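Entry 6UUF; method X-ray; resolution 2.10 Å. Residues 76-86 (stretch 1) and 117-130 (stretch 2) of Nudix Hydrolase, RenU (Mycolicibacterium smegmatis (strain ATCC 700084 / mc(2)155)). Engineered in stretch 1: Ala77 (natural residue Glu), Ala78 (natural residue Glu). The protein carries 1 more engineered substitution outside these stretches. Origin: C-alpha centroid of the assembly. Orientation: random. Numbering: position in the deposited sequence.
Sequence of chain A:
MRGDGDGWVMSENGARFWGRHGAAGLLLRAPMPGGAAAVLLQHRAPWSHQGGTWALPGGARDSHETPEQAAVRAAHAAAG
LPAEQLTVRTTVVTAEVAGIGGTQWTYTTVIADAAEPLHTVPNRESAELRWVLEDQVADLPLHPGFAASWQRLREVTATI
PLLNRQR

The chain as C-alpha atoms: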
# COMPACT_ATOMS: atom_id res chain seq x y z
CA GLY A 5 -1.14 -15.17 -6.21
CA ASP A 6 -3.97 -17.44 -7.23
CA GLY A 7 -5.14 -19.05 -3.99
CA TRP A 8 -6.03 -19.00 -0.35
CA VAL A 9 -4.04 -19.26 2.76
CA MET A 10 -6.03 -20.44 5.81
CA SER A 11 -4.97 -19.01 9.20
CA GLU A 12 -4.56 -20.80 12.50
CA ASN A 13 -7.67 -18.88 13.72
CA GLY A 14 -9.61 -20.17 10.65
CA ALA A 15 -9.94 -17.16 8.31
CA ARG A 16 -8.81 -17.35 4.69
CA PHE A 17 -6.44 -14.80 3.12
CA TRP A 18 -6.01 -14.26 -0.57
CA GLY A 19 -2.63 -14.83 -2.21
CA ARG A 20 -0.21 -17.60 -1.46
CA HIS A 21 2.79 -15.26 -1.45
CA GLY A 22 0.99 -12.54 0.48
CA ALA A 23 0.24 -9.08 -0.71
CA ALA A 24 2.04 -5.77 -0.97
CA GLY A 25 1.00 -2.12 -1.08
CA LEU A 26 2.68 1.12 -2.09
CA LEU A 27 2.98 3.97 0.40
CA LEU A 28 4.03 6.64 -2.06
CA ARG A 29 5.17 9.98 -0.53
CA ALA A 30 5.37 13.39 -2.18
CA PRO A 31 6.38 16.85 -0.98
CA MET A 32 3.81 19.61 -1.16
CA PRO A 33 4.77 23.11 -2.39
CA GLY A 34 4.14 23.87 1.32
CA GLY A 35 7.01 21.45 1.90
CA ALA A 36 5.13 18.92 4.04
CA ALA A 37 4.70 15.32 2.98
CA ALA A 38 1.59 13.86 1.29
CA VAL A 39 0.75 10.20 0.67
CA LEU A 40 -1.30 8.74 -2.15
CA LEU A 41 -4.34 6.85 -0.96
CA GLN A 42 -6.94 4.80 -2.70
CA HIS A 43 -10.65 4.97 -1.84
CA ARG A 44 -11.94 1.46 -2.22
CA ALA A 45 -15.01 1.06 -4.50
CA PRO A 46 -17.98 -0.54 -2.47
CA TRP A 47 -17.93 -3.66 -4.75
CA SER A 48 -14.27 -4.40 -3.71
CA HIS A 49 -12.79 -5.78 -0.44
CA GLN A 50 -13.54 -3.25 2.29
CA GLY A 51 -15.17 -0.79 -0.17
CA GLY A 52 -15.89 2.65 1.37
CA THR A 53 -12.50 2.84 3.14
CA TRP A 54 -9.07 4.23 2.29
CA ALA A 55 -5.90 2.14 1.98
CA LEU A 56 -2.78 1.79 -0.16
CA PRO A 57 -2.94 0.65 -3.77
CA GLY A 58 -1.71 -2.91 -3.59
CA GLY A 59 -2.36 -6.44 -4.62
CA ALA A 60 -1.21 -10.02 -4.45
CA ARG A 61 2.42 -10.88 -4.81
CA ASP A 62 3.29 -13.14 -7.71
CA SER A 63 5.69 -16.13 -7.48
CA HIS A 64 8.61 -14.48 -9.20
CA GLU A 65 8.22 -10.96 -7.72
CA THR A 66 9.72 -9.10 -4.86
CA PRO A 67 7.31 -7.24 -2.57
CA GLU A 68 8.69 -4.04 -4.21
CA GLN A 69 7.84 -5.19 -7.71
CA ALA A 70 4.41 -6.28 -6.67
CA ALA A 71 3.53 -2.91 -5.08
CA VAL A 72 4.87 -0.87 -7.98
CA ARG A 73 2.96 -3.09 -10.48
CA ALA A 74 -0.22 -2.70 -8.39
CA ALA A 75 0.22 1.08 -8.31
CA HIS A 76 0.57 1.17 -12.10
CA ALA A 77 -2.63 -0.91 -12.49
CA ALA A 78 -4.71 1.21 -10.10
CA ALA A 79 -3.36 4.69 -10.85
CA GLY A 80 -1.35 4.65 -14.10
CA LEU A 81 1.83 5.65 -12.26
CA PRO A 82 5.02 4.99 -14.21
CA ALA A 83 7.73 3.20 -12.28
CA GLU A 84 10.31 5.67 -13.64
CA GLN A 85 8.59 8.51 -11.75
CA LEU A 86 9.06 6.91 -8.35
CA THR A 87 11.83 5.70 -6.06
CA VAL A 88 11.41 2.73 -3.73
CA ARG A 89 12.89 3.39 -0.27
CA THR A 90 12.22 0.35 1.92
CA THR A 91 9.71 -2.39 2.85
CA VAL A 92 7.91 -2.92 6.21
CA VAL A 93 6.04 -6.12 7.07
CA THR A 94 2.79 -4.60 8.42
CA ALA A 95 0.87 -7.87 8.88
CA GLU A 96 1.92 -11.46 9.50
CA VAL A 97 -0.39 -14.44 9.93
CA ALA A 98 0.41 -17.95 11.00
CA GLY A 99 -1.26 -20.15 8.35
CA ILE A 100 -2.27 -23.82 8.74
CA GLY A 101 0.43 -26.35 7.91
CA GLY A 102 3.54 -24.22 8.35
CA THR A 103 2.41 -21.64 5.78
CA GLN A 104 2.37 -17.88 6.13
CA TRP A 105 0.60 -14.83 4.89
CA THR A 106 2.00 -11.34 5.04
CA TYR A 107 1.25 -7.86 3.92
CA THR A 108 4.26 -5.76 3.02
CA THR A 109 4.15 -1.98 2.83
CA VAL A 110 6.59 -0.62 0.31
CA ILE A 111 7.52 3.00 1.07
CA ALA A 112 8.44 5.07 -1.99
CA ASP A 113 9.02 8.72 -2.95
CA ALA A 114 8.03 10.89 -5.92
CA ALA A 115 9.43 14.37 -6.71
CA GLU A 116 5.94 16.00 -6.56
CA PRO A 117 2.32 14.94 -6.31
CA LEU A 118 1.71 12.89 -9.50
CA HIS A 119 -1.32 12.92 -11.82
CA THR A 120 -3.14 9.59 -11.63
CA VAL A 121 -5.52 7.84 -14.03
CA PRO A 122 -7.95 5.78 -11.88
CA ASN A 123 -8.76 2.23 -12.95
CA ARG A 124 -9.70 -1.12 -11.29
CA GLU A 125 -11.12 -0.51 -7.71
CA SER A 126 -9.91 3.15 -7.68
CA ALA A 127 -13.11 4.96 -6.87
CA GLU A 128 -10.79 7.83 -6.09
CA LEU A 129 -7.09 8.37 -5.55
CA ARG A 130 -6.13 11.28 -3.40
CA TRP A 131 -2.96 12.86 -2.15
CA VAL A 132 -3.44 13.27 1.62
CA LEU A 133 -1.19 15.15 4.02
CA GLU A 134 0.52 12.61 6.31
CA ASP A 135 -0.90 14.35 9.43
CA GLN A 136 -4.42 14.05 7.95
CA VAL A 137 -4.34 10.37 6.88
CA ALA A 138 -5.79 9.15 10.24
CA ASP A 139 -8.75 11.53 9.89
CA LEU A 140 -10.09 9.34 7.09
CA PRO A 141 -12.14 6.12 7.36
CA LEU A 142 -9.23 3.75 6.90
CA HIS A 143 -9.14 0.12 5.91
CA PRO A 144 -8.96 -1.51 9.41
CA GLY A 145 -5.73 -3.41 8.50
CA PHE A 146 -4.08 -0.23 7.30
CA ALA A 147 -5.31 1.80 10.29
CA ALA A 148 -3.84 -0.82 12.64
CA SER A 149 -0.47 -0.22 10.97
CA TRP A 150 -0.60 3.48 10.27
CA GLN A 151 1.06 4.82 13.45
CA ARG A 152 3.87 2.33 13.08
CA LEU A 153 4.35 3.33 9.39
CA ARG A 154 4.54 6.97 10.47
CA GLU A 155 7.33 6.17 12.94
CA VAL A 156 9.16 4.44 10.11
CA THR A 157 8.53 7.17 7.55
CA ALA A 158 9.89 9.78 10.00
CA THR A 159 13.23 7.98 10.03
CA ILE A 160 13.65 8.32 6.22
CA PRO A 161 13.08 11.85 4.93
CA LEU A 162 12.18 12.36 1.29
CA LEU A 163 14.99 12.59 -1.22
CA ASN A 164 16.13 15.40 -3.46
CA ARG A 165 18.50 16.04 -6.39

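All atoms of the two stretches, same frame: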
# COMPACT_ATOMS: atom_id res chain seq x y z
N HIS A 76 0.78 0.91 -10.69
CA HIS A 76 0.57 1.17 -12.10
C HIS A 76 -0.83 0.77 -12.51
O HIS A 76 -1.53 1.55 -13.15
CB HIS A 76 1.61 0.45 -12.95
CG HIS A 76 1.40 0.65 -14.41
ND1 HIS A 76 1.72 1.83 -15.05
CD2 HIS A 76 0.84 -0.15 -15.36
CE1 HIS A 76 1.40 1.74 -16.33
NE2 HIS A 76 0.87 0.55 -16.54
N ALA A 77 -1.28 -0.41 -12.11
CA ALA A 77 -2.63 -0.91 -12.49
C ALA A 77 -3.79 -0.05 -11.98
O ALA A 77 -4.76 0.22 -12.72
CB ALA A 77 -2.81 -2.35 -12.05
N ALA A 78 -3.66 0.44 -10.75
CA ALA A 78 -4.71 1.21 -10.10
C ALA A 78 -4.68 2.68 -10.43
O ALA A 78 -5.72 3.31 -10.38
CB ALA A 78 -4.61 1.03 -8.59
N ALA A 79 -3.52 3.24 -10.73
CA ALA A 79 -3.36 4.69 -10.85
C ALA A 79 -2.62 5.19 -12.08
O ALA A 79 -2.56 6.40 -12.30
CB ALA A 79 -2.69 5.24 -9.60
N GLY A 80 -2.09 4.28 -12.91
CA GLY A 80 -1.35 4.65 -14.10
C GLY A 80 0.02 5.24 -13.82
O GLY A 80 0.62 5.87 -14.69
N LEU A 81 0.56 5.04 -12.61
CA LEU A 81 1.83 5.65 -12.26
C LEU A 81 2.96 4.93 -12.97
O LEU A 81 3.03 3.71 -12.90
CB LEU A 81 2.08 5.54 -10.75
CG LEU A 81 1.03 6.17 -9.84
CD1 LEU A 81 1.45 6.02 -8.39
CD2 LEU A 81 0.80 7.61 -10.20
N PRO A 82 3.86 5.68 -13.66
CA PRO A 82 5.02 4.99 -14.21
C PRO A 82 6.08 4.76 -13.15
O PRO A 82 6.39 5.68 -12.36
CB PRO A 82 5.55 5.94 -15.30
CG PRO A 82 4.60 7.07 -15.36
CD PRO A 82 3.82 7.08 -14.08
N ALA A 83 6.62 3.55 -13.15
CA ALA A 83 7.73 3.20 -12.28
C ALA A 83 8.89 4.19 -12.33
O ALA A 83 9.54 4.44 -11.32
CB ALA A 83 8.23 1.81 -12.63
N GLU A 84 9.17 4.75 -13.51
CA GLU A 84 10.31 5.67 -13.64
C GLU A 84 10.13 6.97 -12.86
O GLU A 84 11.12 7.63 -12.52
CB GLU A 84 10.68 5.93 -15.11
CG GLU A 84 9.64 6.68 -15.93
CD GLU A 84 9.61 8.18 -15.70
OE1 GLU A 84 8.53 8.76 -15.95
OE2 GLU A 84 10.63 8.79 -15.27
N GLN A 85 8.88 7.34 -12.57
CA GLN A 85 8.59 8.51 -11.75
C GLN A 85 8.58 8.27 -10.25
O GLN A 85 8.17 9.16 -9.49
CB GLN A 85 7.27 9.12 -12.18
CG GLN A 85 7.43 10.13 -13.29
CD GLN A 85 6.18 10.26 -14.11
OE1 GLN A 85 5.07 10.36 -13.57
NE2 GLN A 85 6.34 10.26 -15.43
N LEU A 86 9.01 7.10 -9.78
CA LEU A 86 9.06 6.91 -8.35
C LEU A 86 10.34 6.22 -7.92
O LEU A 86 11.05 5.67 -8.74
CB LEU A 86 7.82 6.15 -7.88
CG LEU A 86 7.50 4.79 -8.52
CD1 LEU A 86 8.30 3.66 -7.89
CD2 LEU A 86 6.02 4.49 -8.42
N PRO A 117 3.52 15.75 -6.22
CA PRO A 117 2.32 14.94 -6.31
C PRO A 117 2.00 14.64 -7.78
O PRO A 117 1.91 15.56 -8.58
CB PRO A 117 1.25 15.81 -5.63
CG PRO A 117 2.01 16.81 -4.82
CD PRO A 117 3.22 17.09 -5.69
N LEU A 118 1.93 13.36 -8.12
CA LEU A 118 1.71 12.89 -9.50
C LEU A 118 0.23 12.88 -9.89
O LEU A 118 -0.65 12.64 -9.04
CB LEU A 118 2.28 11.46 -9.70
CG LEU A 118 3.74 11.26 -9.36
CD1 LEU A 118 4.21 9.83 -9.61
CD2 LEU A 118 4.57 12.26 -10.15
N HIS A 119 -0.01 13.14 -11.18
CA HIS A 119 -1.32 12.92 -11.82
C HIS A 119 -1.56 11.42 -11.97
O HIS A 119 -0.65 10.67 -12.36
CB HIS A 119 -1.38 13.55 -13.22
CG HIS A 119 -2.69 13.32 -13.92
ND1 HIS A 119 -2.90 12.27 -14.80
CD2 HIS A 119 -3.87 13.99 -13.85
CE1 HIS A 119 -4.14 12.32 -15.26
NE2 HIS A 119 -4.76 13.35 -14.69
N THR A 120 -2.77 11.00 -11.66
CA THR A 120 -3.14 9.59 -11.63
C THR A 120 -4.27 9.44 -12.65
O THR A 120 -5.02 10.39 -12.90
CB THR A 120 -3.61 9.14 -10.21
OG1 THR A 120 -4.76 9.88 -9.81
CG2 THR A 120 -2.58 9.45 -9.17
N VAL A 121 -4.36 8.25 -13.26
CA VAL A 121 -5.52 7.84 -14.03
C VAL A 121 -6.16 6.67 -13.29
O VAL A 121 -5.58 5.59 -13.27
CB VAL A 121 -5.14 7.44 -15.48
CG1 VAL A 121 -6.40 7.13 -16.30
CG2 VAL A 121 -4.32 8.54 -16.13
N PRO A 122 -7.34 6.89 -12.64
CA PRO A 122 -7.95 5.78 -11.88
C PRO A 122 -8.45 4.64 -12.78
O PRO A 122 -8.88 4.88 -13.92
CB PRO A 122 -9.09 6.46 -11.10
CG PRO A 122 -9.42 7.68 -11.87
CD PRO A 122 -8.15 8.13 -12.55
N ASN A 123 -8.31 3.43 -12.28
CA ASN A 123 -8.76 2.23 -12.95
C ASN A 123 -8.99 1.15 -11.87
O ASN A 123 -8.72 1.40 -10.69
CB ASN A 123 -7.69 1.78 -13.95
CG ASN A 123 -8.25 0.98 -15.11
OD1 ASN A 123 -9.47 0.83 -15.26
ND2 ASN A 123 -7.36 0.45 -15.95
N ARG A 124 -9.51 -0.02 -12.24
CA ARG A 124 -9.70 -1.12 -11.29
C ARG A 124 -10.65 -0.68 -10.14
O ARG A 124 -11.72 -0.10 -10.43
CB ARG A 124 -8.34 -1.65 -10.80
CG ARG A 124 -7.48 -2.29 -11.89
CD ARG A 124 -7.65 -3.81 -11.90
NE ARG A 124 -6.74 -4.49 -12.81
CZ ARG A 124 -6.55 -5.82 -12.86
NH1 ARG A 124 -7.22 -6.64 -12.05
NH2 ARG A 124 -5.69 -6.33 -13.73
N GLU A 125 -10.26 -0.87 -8.87
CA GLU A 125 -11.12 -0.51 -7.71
C GLU A 125 -10.91 0.95 -7.23
O GLU A 125 -11.41 1.35 -6.15
CB GLU A 125 -11.04 -1.51 -6.52
CG GLU A 125 -10.00 -2.60 -6.56
CD GLU A 125 -8.62 -2.15 -6.13
OE1 GLU A 125 -7.78 -1.89 -7.02
OE2 GLU A 125 -8.40 -2.07 -4.90
N SER A 126 -10.17 1.75 -8.01
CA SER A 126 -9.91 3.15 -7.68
C SER A 126 -11.17 3.94 -7.95
O SER A 126 -11.48 4.30 -9.10
CB SER A 126 -8.72 3.70 -8.47
OG SER A 126 -7.56 2.90 -8.22
N ALA A 127 -11.94 4.10 -6.87
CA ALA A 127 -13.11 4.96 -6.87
C ALA A 127 -12.60 6.40 -6.87
O ALA A 127 -13.12 7.26 -7.59
CB ALA A 127 -13.98 4.70 -5.64
N GLU A 128 -11.58 6.62 -6.05
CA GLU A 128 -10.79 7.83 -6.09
C GLU A 128 -9.35 7.48 -5.61
O GLU A 128 -9.10 6.48 -4.90
CB GLU A 128 -11.46 8.94 -5.24
CG GLU A 128 -10.95 10.37 -5.49
CD GLU A 128 -11.23 11.35 -4.35
OE1 GLU A 128 -12.21 11.16 -3.60
OE2 GLU A 128 -10.46 12.32 -4.21
N LEU A 129 -8.41 8.26 -6.11
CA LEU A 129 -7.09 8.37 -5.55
C LEU A 129 -6.91 9.80 -5.11
O LEU A 129 -7.29 10.74 -5.82
CB LEU A 129 -6.06 8.04 -6.58
CG LEU A 129 -6.06 6.58 -6.96
CD1 LEU A 129 -5.67 6.47 -8.43
CD2 LEU A 129 -5.12 5.85 -6.01
N ARG A 130 -6.30 9.97 -3.95
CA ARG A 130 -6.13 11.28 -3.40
C ARG A 130 -4.82 11.39 -2.62
O ARG A 130 -4.44 10.50 -1.82
CB ARG A 130 -7.32 11.56 -2.50
CG ARG A 130 -7.55 13.04 -2.29
CD ARG A 130 -8.47 13.26 -1.11
NE ARG A 130 -9.88 13.07 -1.44
CZ ARG A 130 -10.88 13.04 -0.54
NH1 ARG A 130 -10.66 13.15 0.80
NH2 ARG A 130 -12.11 12.90 -0.99

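Stretch 2 runs as an extended chain past the last turn of a helix, and its rule is simple: carbonyls left free where the helix finishes are paid for by a passing backbone. Leu118 opens the contact. Its CA-to-CB bond points toward stretch 1, and CD1 lies 4.1 Å from Leu81 CD2, an apolar pairing; Leu118 CD2 sits 3.9 Å from OE1 of Gln85, which partly covers it. Thr120 adds its methyl, CG2 being 4.0 Å from Leu81 CD2, while its CA makes a CA-H...O contact of 3.3 Å with Ala79 O. The same carbonyl takes the shortest backbone hydrogen bond of the interface, from Val121 N to Ala79 O at 2.8 Å. Beside it, Gly80 leaves the helix with positive phi, a conformation that favours glycine; an ideal CB there would stand only 3.5 Å from Val121 CB.

Asn123 N then reaches Ala78 O at 3.2 Å. From Asn123 a type II' turn, closed by Ser126 N to Asn123 O at 3.1 Å, swings the chain back so that Ser126 OG donates to that same Ala78 O at 2.9 Å. Ala78, an engineered residue, thus has a carbonyl with two donors. Finally Leu129 points toward the helix, its CD1 packed 3.4 Å from Ala79 CB.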